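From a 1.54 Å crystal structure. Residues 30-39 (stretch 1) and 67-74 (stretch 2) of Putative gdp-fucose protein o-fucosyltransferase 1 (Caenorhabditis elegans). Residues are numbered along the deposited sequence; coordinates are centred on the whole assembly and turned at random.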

# COMPACT_ATOMS: atom_id res chain seq x y z
N VAL A 30 6.27 -6.69 13.77
CA VAL A 30 4.97 -6.53 14.43
C VAL A 30 5.06 -6.68 15.94
O VAL A 30 4.41 -5.94 16.69
CB VAL A 30 3.88 -7.46 13.84
CG1 VAL A 30 2.55 -7.17 14.54
CG2 VAL A 30 3.72 -7.29 12.31
N LEU A 31 5.89 -7.60 16.41
CA LEU A 31 6.13 -7.74 17.84
C LEU A 31 6.61 -6.42 18.44
O LEU A 31 6.09 -5.99 19.48
CB LEU A 31 7.13 -8.86 18.10
CG LEU A 31 6.53 -10.27 18.06
CD1 LEU A 31 7.60 -11.31 17.81
CD2 LEU A 31 5.80 -10.61 19.35
N ALA A 32 7.58 -5.78 17.77
CA ALA A 32 8.12 -4.49 18.23
C ALA A 32 7.03 -3.41 18.24
O ALA A 32 6.92 -2.61 19.20
CB ALA A 32 9.29 -4.09 17.39
N PHE A 33 6.23 -3.39 17.17
CA PHE A 33 5.11 -2.46 17.04
C PHE A 33 4.10 -2.59 18.18
O PHE A 33 3.69 -1.58 18.78
CB PHE A 33 4.47 -2.67 15.67
CG PHE A 33 3.23 -1.82 15.41
CD1 PHE A 33 3.35 -0.46 15.18
CD2 PHE A 33 1.97 -2.41 15.34
CE1 PHE A 33 2.22 0.32 14.91
CE2 PHE A 33 0.82 -1.62 15.07
CZ PHE A 33 0.97 -0.27 14.84
N ALA A 34 3.70 -3.83 18.50
CA ALA A 34 2.72 -4.09 19.56
C ALA A 34 3.26 -3.64 20.92
O ALA A 34 2.53 -3.04 21.71
CB ALA A 34 2.34 -5.57 19.61
N LYS A 35 4.54 -3.91 21.18
CA LYS A 35 5.15 -3.52 22.45
C LYS A 35 5.15 -2.00 22.55
O LYS A 35 4.83 -1.44 23.61
CB LYS A 35 6.56 -4.08 22.58
CG LYS A 35 7.21 -3.80 23.96
CD LYS A 35 8.57 -4.44 24.04
CE LYS A 35 9.13 -4.44 25.46
NZ LYS A 35 10.18 -5.49 25.58
N ALA A 36 5.50 -1.33 21.44
CA ALA A 36 5.55 0.14 21.44
C ALA A 36 4.17 0.76 21.65
O ALA A 36 4.05 1.78 22.36
CB ALA A 36 6.19 0.66 20.17
N LEU A 37 3.13 0.16 21.07
CA LEU A 37 1.75 0.64 21.26
C LEU A 37 1.12 0.25 22.60
O LEU A 37 0.04 0.75 22.95
CB LEU A 37 0.83 0.19 20.12
CG LEU A 37 0.78 0.99 18.82
CD1 LEU A 37 -0.48 0.65 18.03
CD2 LEU A 37 0.86 2.47 19.10
N ASP A 38 1.81 -0.63 23.33
CA ASP A 38 1.32 -1.21 24.58
C ASP A 38 -0.06 -1.88 24.44
O ASP A 38 -0.92 -1.75 25.30
CB ASP A 38 1.36 -0.20 25.74
CG ASP A 38 1.46 -0.88 27.09
OD1 ASP A 38 1.79 -2.09 27.15
OD2 ASP A 38 1.21 -0.20 28.12
N ARG A 39 -0.22 -2.62 23.35
CA ARG A 39 -1.40 -3.44 23.14
C ARG A 39 -0.95 -4.90 23.11
O ARG A 39 0.17 -5.20 22.68
CB ARG A 39 -2.06 -3.11 21.80
CG ARG A 39 -2.93 -1.85 21.85
CD ARG A 39 -3.56 -1.60 20.50
NE ARG A 39 -4.43 -0.42 20.52
CZ ARG A 39 -5.76 -0.45 20.53
NH1 ARG A 39 -6.42 -1.60 20.47
NH2 ARG A 39 -6.45 0.68 20.55
N THR A 67 7.88 -18.25 25.71
CA THR A 67 9.09 -17.54 25.36
C THR A 67 8.81 -16.19 24.69
O THR A 67 9.43 -15.19 25.03
CB THR A 67 10.01 -18.42 24.51
OG1 THR A 67 10.31 -19.62 25.26
CG2 THR A 67 11.32 -17.70 24.24
N VAL A 68 7.85 -16.16 23.77
CA VAL A 68 7.54 -14.90 23.10
C VAL A 68 6.94 -13.87 24.07
O VAL A 68 7.19 -12.68 23.94
CB VAL A 68 6.69 -15.12 21.83
CG1 VAL A 68 5.23 -15.43 22.14
CG2 VAL A 68 6.79 -13.90 20.93
N ALA A 69 6.21 -14.37 25.07
CA ALA A 69 5.61 -13.53 26.11
C ALA A 69 6.67 -12.80 26.93
O ALA A 69 6.36 -11.81 27.60
CB ALA A 69 4.72 -14.38 27.02
N LYS A 70 7.91 -13.27 26.89
CA LYS A 70 8.99 -12.60 27.63
C LYS A 70 9.40 -11.31 26.93
O LYS A 70 10.06 -10.43 27.52
CB LYS A 70 10.19 -13.52 27.81
CG LYS A 70 9.84 -14.83 28.52
CD LYS A 70 10.09 -14.77 30.00
CE LYS A 70 10.21 -16.19 30.59
NZ LYS A 70 11.29 -17.01 29.97
N TYR A 71 8.97 -11.17 25.68
CA TYR A 71 9.22 -9.94 24.95
C TYR A 71 8.09 -8.92 25.10
O TYR A 71 8.34 -7.73 25.37
CB TYR A 71 9.51 -10.21 23.47
CG TYR A 71 9.72 -8.92 22.72
CD1 TYR A 71 10.85 -8.13 22.96
CD2 TYR A 71 8.76 -8.45 21.82
CE1 TYR A 71 11.03 -6.92 22.31
CE2 TYR A 71 8.93 -7.25 21.17
CZ TYR A 71 10.06 -6.49 21.41
OH TYR A 71 10.22 -5.29 20.75
N THR A 72 6.85 -9.37 24.90
CA THR A 72 5.70 -8.48 24.96
C THR A 72 4.45 -9.28 25.29
O THR A 72 4.45 -10.50 25.14
CB THR A 72 5.56 -7.70 23.64
OG1 THR A 72 4.70 -6.56 23.82
CG2 THR A 72 5.04 -8.61 22.49
N ARG A 73 3.38 -8.61 25.71
CA ARG A 73 2.11 -9.29 25.97
C ARG A 73 1.50 -9.87 24.72
O ARG A 73 1.37 -9.18 23.71
CB ARG A 73 1.09 -8.35 26.60
CG ARG A 73 1.51 -7.82 27.93
CD ARG A 73 0.33 -7.23 28.71
NE ARG A 73 -0.37 -6.16 28.00
CZ ARG A 73 0.14 -4.95 27.75
NH1 ARG A 73 1.35 -4.62 28.18
NH2 ARG A 73 -0.58 -4.05 27.09
N VAL A 74 1.13 -11.14 24.82
CA VAL A 74 0.57 -11.90 23.72
C VAL A 74 -0.61 -12.76 24.18
O VAL A 74 -0.71 -13.08 25.38
CB VAL A 74 1.64 -12.84 23.08
CG1 VAL A 74 2.77 -12.05 22.42
CG2 VAL A 74 2.18 -13.84 24.11
O HOH W 1 2.37 -6.77 22.87

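The contact joins the last turns of a helix, which runs through residues 30-37, to a segment that follows a helix and is extended from T72 onward. Together the two stretches bury 499 Å², both sides summed; on the helical side the largest shares fall to L31, K35 and, just beyond the helix, D38.

L31 supplies the apolar part. Its CA-to-CB bond points toward the second stretch, and with chi1 at -81° (m) and chi2 at 159° (t) its CD2 methyl lies 3.8 Å from V68 CG2 and also 3.8 Å from T72 CG2. The same leucine meets the aromatic ring of Y71, with L31 CB 3.9 Å from Y71 CE2.

Y71 has the most area covered of any residue here. Its t rotamer (chi1 178°) carries the ring from the turn across to the helix, where L31 O and A32 N lie at the ring edge, near its plane. The hydroxyl reaches past the edge to A32, with Y71 OH 3.4 Å from A32 CA and 3.7 Å from A32 CB. A32 CB thus touches the tyrosine although the CA-to-CB bond points away overall.

One face of the ring is covered by K35. All four chi angles of this lysine are t, so the chain is almost fully extended and lies along the tyrosine. K35 CD sits 4.0 Å from the centroid of the Y71 ring, 26° off the normal, in a CH-pi contact. Further out, K35 NZ is 4.2 Å from the same centroid and 32° off the normal, an off-centre cation-pi arrangement. The ammonium also donates a hydrogen bond from K35 NZ to Y71 O, 2.9 Å long. In this extended conformation one side chain places its CD over the ring and still reaches the backbone carbonyl of the same residue.

At the base of that lysine, T72 OG1 approaches K35 CB to 3.3 Å. The t rotamer of T72 (chi1 -163°) places CG2 against L31 and leaves OG1 free to donate to a water 2.5 Å from T72 OG1. That water in turn donates to R39 O and to R73 O, at 2.7 Å each, linking the two backbones.

The helix ends in a Schellman motif, in which D38 adopts positive phi (54°) and D38 N and R39 N bond back to K35 O and A34 O. The CA-to-CB bond of D38 points sideways, but chi1 at -155° (t) brings its carboxylate nearer to R73. The arginine, also sideways at CB, bends back through chi3 at -58° (m) so that its guanidinium meets D38 OD1 near its plane. The salt bridge is short, with R73 NH1 2.8 Å from D38 OD1, and R73 NH2 donates to the same oxygen at 3.1 Å. A weak hydrogen bond from R73 NH2 to D38 O, 2.9 Å, adds a backbone contact.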